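Local atomic coordinates of alanine racemase (Actinobacillus succinogenes, PDB entry 3C3K), a protein that has the two-domain fold of periplasmic binding proteins and LacI-type regulators, and probably binds a small ligand in the cleft between its domains. Residues 46-60 with 72-84. Numbering follows the deposited sequence.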
loop_
_atom_site.group_PDB
_atom_site.type_symbol
_atom_site.label_atom_id
_atom_site.label_comp_id
_atom_site.label_asym_id
_atom_site.label_seq_id
_atom_site.Cartn_x
_atom_site.Cartn_y
_atom_site.Cartn_z
ATOM N N THR B 46 7.839 -7.291 -9.036
ATOM C CA THR B 46 8.760 -7.364 -10.206
ATOM C C THR B 46 9.102 -5.966 -10.679
ATOM O O THR B 46 10.218 -5.683 -11.137
ATOM C CB THR B 46 8.144 -8.239 -11.377
ATOM O OG1 THR B 46 6.766 -7.903 -11.552
ATOM C CG2 THR B 46 8.183 -9.693 -11.044
ATOM N N GLU B 47 8.124 -5.069 -10.596
ATOM C CA GLU B 47 8.320 -3.673 -11.078
ATOM C C GLU B 47 8.888 -3.560 -12.477
ATOM O O GLU B 47 9.806 -2.714 -12.739
ATOM C CB GLU B 47 9.252 -2.921 -10.140
ATOM C CG GLU B 47 8.816 -2.997 -8.702
ATOM C CD GLU B 47 9.625 -2.075 -7.796
ATOM O OE1 GLU B 47 10.606 -2.495 -7.156
ATOM O OE2 GLU B 47 9.258 -0.906 -7.713
ATOM N N SER B 48 8.412 -4.439 -13.362
ATOM C CA SER B 48 8.869 -4.493 -14.724
ATOM C C SER B 48 10.373 -4.515 -14.885
ATOM O O SER B 48 10.945 -3.913 -15.808
ATOM C CB SER B 48 8.242 -3.356 -15.524
ATOM O OG SER B 48 6.827 -3.402 -15.340
ATOM N N ASP B 49 11.010 -5.198 -13.952
ATOM C CA ASP B 49 12.433 -5.470 -13.939
ATOM C C ASP B 49 12.583 -6.877 -14.449
ATOM O O ASP B 49 12.084 -7.843 -13.827
ATOM C CB ASP B 49 12.925 -5.395 -12.493
ATOM C CG ASP B 49 14.384 -5.690 -12.354
ATOM O OD1 ASP B 49 14.920 -6.491 -13.158
ATOM O OD2 ASP B 49 15.004 -5.119 -11.428
ATOM N N LEU B 50 13.243 -6.990 -15.593
ATOM C CA LEU B 50 13.245 -8.242 -16.345
ATOM C C LEU B 50 13.957 -9.341 -15.607
ATOM O O LEU B 50 13.534 -10.512 -15.685
ATOM C CB LEU B 50 13.888 -8.035 -17.694
ATOM C CG LEU B 50 13.818 -9.186 -18.672
ATOM C CD1 LEU B 50 12.390 -9.508 -18.999
ATOM C CD2 LEU B 50 14.567 -8.709 -19.957
ATOM N N ALA B 51 14.986 -8.954 -14.848
ATOM C CA ALA B 51 15.757 -9.938 -14.114
ATOM C C ALA B 51 14.889 -10.511 -13.010
ATOM O O ALA B 51 14.894 -11.716 -12.788
ATOM C CB ALA B 51 17.029 -9.345 -13.559
ATOM N N ARG B 52 14.162 -9.649 -12.299
ATOM C CA ARG B 52 13.203 -10.150 -11.300
ATOM C C ARG B 52 12.156 -11.077 -11.914
ATOM O O ARG B 52 11.845 -12.106 -11.371
ATOM C CB ARG B 52 12.480 -8.990 -10.626
ATOM C CG ARG B 52 13.243 -8.380 -9.548
ATOM C CD ARG B 52 12.368 -7.398 -8.777
ATOM N NE ARG B 52 13.184 -6.533 -7.950
ATOM C CZ ARG B 52 12.817 -5.343 -7.467
ATOM N NH1 ARG B 52 11.606 -4.837 -7.725
ATOM N NH2 ARG B 52 13.680 -4.654 -6.718
ATOM N N SER B 53 11.601 -10.697 -13.062
ATOM C CA SER B 53 10.566 -11.488 -13.705
ATOM C C SER B 53 11.066 -12.859 -14.084
ATOM O O SER B 53 10.415 -13.861 -13.793
ATOM C CB SER B 53 10.125 -10.824 -14.975
ATOM O OG SER B 53 9.708 -9.520 -14.675
ATOM N N ARG B 54 12.213 -12.893 -14.749
ATOM C CA ARG B 54 12.783 -14.158 -15.169
ATOM C C ARG B 54 12.977 -15.080 -13.987
ATOM O O ARG B 54 12.747 -16.312 -14.051
ATOM C CB ARG B 54 14.117 -13.912 -15.869
ATOM C CG ARG B 54 13.916 -13.481 -17.287
ATOM C CD ARG B 54 15.235 -13.310 -18.078
ATOM N NE ARG B 54 14.830 -13.049 -19.457
ATOM C CZ ARG B 54 15.447 -12.246 -20.326
ATOM N NH1 ARG B 54 16.562 -11.593 -19.990
ATOM N NH2 ARG B 54 14.921 -12.105 -21.545
ATOM N N SER B 55 13.398 -14.482 -12.884
ATOM C CA SER B 55 13.711 -15.270 -11.711
ATOM C C SER B 55 12.454 -15.872 -11.085
ATOM O O SER B 55 12.400 -17.049 -10.763
ATOM C CB SER B 55 14.576 -14.422 -10.754
ATOM O OG SER B 55 14.325 -14.747 -9.426
ATOM N N CYS B 56 11.401 -15.087 -10.945
ATOM C CA CYS B 56 10.257 -15.618 -10.216
ATOM C C CYS B 56 9.579 -16.618 -11.123
ATOM O O CYS B 56 8.860 -17.479 -10.649
ATOM C CB CYS B 56 9.318 -14.520 -9.698
ATOM S SG CYS B 56 8.472 -13.669 -10.998
ATOM N N LEU B 57 9.829 -16.532 -12.430
ATOM C CA LEU B 57 9.193 -17.475 -13.376
ATOM C C LEU B 57 9.771 -18.894 -13.350
ATOM O O LEU B 57 9.162 -19.803 -13.900
ATOM C CB LEU B 57 9.046 -16.893 -14.820
ATOM C CG LEU B 57 7.993 -15.792 -15.048
ATOM C CD1 LEU B 57 8.170 -15.185 -16.417
ATOM C CD2 LEU B 57 6.531 -16.235 -14.854
ATOM N N THR B 58 10.895 -19.108 -12.655
ATOM C CA THR B 58 11.348 -20.462 -12.385
ATOM C C THR B 58 10.308 -21.274 -11.557
ATOM O O THR B 58 10.332 -22.499 -11.587
ATOM C CB THR B 58 12.695 -20.533 -11.676
ATOM O OG1 THR B 58 12.586 -19.871 -10.438
ATOM C CG2 THR B 58 13.785 -19.798 -12.446
ATOM N N LEU B 59 9.389 -20.612 -10.857
ATOM C CA LEU B 59 8.333 -21.331 -10.174
ATOM C C LEU B 59 7.421 -22.105 -11.117
ATOM O O LEU B 59 6.858 -23.148 -10.733
ATOM C CB LEU B 59 7.491 -20.375 -9.323
ATOM C CG LEU B 59 8.253 -19.633 -8.213
ATOM C CD1 LEU B 59 7.446 -18.478 -7.734
ATOM C CD2 LEU B 59 8.538 -20.598 -7.105
ATOM N N LEU B 60 7.238 -21.577 -12.335
ATOM C CA LEU B 60 6.376 -22.194 -13.325
ATOM C C LEU B 60 7.060 -23.433 -13.823
ATOM O O LEU B 60 6.503 -24.529 -13.724
ATOM C CB LEU B 60 6.095 -21.257 -14.511
ATOM C CG LEU B 60 4.752 -20.579 -14.749
ATOM C CD1 LEU B 60 4.745 -20.067 -16.161
ATOM C CD2 LEU B 60 3.527 -21.501 -14.512
ATOM N N ASP B 72 2.865 -6.170 -15.006
ATOM C CA ASP B 72 4.010 -5.425 -15.594
ATOM C C ASP B 72 3.766 -4.732 -16.919
ATOM O O ASP B 72 2.743 -4.987 -17.610
ATOM C CB ASP B 72 5.183 -6.376 -15.775
ATOM C CG ASP B 72 5.929 -6.651 -14.471
ATOM O OD1 ASP B 72 5.651 -5.977 -13.492
ATOM O OD2 ASP B 72 6.891 -7.468 -14.497
ATOM N N ALA B 73 4.723 -3.874 -17.307
ATOM C CA ALA B 73 4.646 -3.170 -18.583
ATOM C C ALA B 73 4.412 -4.164 -19.722
ATOM O O ALA B 73 5.016 -5.276 -19.763
ATOM C CB ALA B 73 5.947 -2.333 -18.849
ATOM N N LEU B 74 3.519 -3.761 -20.629
ATOM C CA LEU B 74 3.093 -4.550 -21.796
ATOM C C LEU B 74 4.255 -5.025 -22.600
ATOM O O LEU B 74 4.236 -6.130 -23.084
ATOM C CB LEU B 74 2.211 -3.663 -22.711
ATOM C CG LEU B 74 1.519 -4.295 -23.902
ATOM C CD1 LEU B 74 0.478 -5.229 -23.372
ATOM C CD2 LEU B 74 0.908 -3.181 -24.715
ATOM N N SER B 75 5.321 -4.216 -22.699
ATOM C CA SER B 75 6.456 -4.579 -23.523
ATOM C C SER B 75 7.354 -5.739 -22.982
ATOM O O SER B 75 8.312 -6.242 -23.669
ATOM C CB SER B 75 7.330 -3.355 -23.650
ATOM O OG SER B 75 7.865 -3.022 -22.399
ATOM N N GLU B 76 7.038 -6.162 -21.764
ATOM C CA GLU B 76 7.716 -7.292 -21.148
ATOM C C GLU B 76 7.144 -8.595 -21.691
ATOM O O GLU B 76 7.801 -9.604 -21.602
ATOM C CB GLU B 76 7.523 -7.254 -19.627
ATOM C CG GLU B 76 8.564 -8.107 -18.862
ATOM C CD GLU B 76 8.451 -8.010 -17.356
ATOM O OE1 GLU B 76 7.322 -8.262 -16.811
ATOM O OE2 GLU B 76 9.512 -7.751 -16.735
ATOM N N LEU B 77 5.896 -8.590 -22.164
ATOM C CA LEU B 77 5.254 -9.817 -22.600
ATOM C C LEU B 77 6.089 -10.577 -23.635
ATOM O O LEU B 77 6.379 -11.737 -23.417
ATOM C CB LEU B 77 3.830 -9.554 -23.085
ATOM C CG LEU B 77 2.612 -9.861 -22.205
ATOM C CD1 LEU B 77 2.865 -9.752 -20.796
ATOM C CD2 LEU B 77 1.378 -9.048 -22.646
ATOM N N PRO B 78 6.510 -9.909 -24.745
ATOM C CA PRO B 78 7.312 -10.645 -25.754
ATOM C C PRO B 78 8.653 -11.158 -25.214
ATOM O O PRO B 78 9.122 -12.196 -25.660
ATOM C CB PRO B 78 7.461 -9.635 -26.919
ATOM C CG PRO B 78 7.281 -8.327 -26.294
ATOM C CD PRO B 78 6.262 -8.515 -25.181
ATOM N N GLU B 79 9.191 -10.517 -24.179
ATOM C CA GLU B 79 10.447 -10.930 -23.571
ATOM C C GLU B 79 10.295 -12.197 -22.695
ATOM O O GLU B 79 11.276 -12.837 -22.339
ATOM C CB GLU B 79 10.971 -9.778 -22.732
ATOM C CG GLU B 79 11.286 -8.519 -23.545
ATOM C CD GLU B 79 11.880 -7.363 -22.717
ATOM O OE1 GLU B 79 12.865 -6.731 -23.191
ATOM O OE2 GLU B 79 11.371 -7.064 -21.604
ATOM N N LEU B 80 9.062 -12.542 -22.352
ATOM C CA LEU B 80 8.808 -13.664 -21.485
ATOM C C LEU B 80 8.045 -14.810 -22.126
ATOM O O LEU B 80 7.820 -15.827 -21.466
ATOM C CB LEU B 80 8.048 -13.215 -20.228
ATOM C CG LEU B 80 8.647 -12.172 -19.294
ATOM C CD1 LEU B 80 7.582 -11.794 -18.180
ATOM C CD2 LEU B 80 10.008 -12.603 -18.693
ATOM N N GLN B 81 7.666 -14.641 -23.391
ATOM C CA GLN B 81 6.762 -15.554 -24.074
ATOM C C GLN B 81 7.435 -16.935 -24.160
ATOM O O GLN B 81 6.779 -17.974 -24.018
ATOM C CB GLN B 81 6.278 -14.973 -25.414
ATOM C CG GLN B 81 7.040 -15.340 -26.682
ATOM C CD GLN B 81 7.012 -14.207 -27.743
ATOM O OE1 GLN B 81 8.068 -13.822 -28.295
ATOM N NE2 GLN B 81 5.805 -13.645 -27.996
ATOM N N ASN B 82 8.758 -16.932 -24.262
ATOM C CA ASN B 82 9.450 -18.187 -24.357
ATOM C C ASN B 82 9.471 -18.958 -23.058
ATOM O O ASN B 82 9.545 -20.177 -23.071
ATOM C CB ASN B 82 10.848 -17.978 -24.874
ATOM C CG ASN B 82 10.867 -17.801 -26.369
ATOM O OD1 ASN B 82 10.130 -18.478 -27.119
ATOM N ND2 ASN B 82 11.666 -16.865 -26.822
ATOM N N ILE B 83 9.407 -18.256 -21.935
ATOM C CA ILE B 83 9.369 -18.950 -20.652
ATOM C C ILE B 83 7.953 -19.455 -20.400
ATOM O O ILE B 83 7.769 -20.566 -19.933
ATOM C CB ILE B 83 9.849 -18.052 -19.452
ATOM C CG1 ILE B 83 11.358 -17.734 -19.560
ATOM C CG2 ILE B 83 9.542 -18.727 -18.122
ATOM C CD1 ILE B 83 11.756 -16.546 -18.733
ATOM N N ILE B 84 6.958 -18.631 -20.679
ATOM C CA ILE B 84 5.579 -18.962 -20.309
ATOM C C ILE B 84 4.869 -19.896 -21.301
ATOM O O ILE B 84 4.060 -20.711 -20.890
ATOM C CB ILE B 84 4.769 -17.657 -20.083
ATOM C CG1 ILE B 84 5.542 -16.771 -19.070
ATOM C CG2 ILE B 84 3.328 -17.983 -19.611
ATOM C CD1 ILE B 84 4.892 -15.470 -18.617
HETATM O O HOH W 1 10.915 -6.076 -18.276
#
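Leu57 packs against Leu80, Ile83 and Ile84 at the apolar centre of the contact. Its CD1 lies 3.9 Å from Leu80 CD1, with the two side chains crossing at about a right angle. The same methyl reaches Ile84 CD1. Leu57 CB rests on Ile83 CG2 at 3.8 Å. Val68 of the neighbouring strand 68-70 touches both Leu57 and Ile84, so this cluster sits against the sheet. Leu50 has CG anti to its backbone N (chi1 -173°), which carries CD1 to Leu80 CD2 and lays both methyls obliquely across the end of Glu79.

Glu76 extends towards helix 50-56, and its OE2 is 2.7 Å from Ser53 OG. That hydroxyl lies between Glu76 OE2 and Asp49 O, so its proton may go to either. A water donates to OE2 and, weakly, to Ser48 O. Glu76 OE1 is only 2.5 Å from Asp72 OD2, so one acid is probably protonated. Asp72 OD1 accepts a weak hydrogen bond from Ser48 N. Ala73 N donates a nearly straight hydrogen bond to Ser48 OG (2.9 Å, 172°), and Tyr136 OH is also hydrogen-bonded to this hydroxyl. Helices 50-56 and 77-84 run nearly parallel (17°) on one face of the parallel sheet, as successive helices do in the Rossmann-like domains of periplasmic binding proteins.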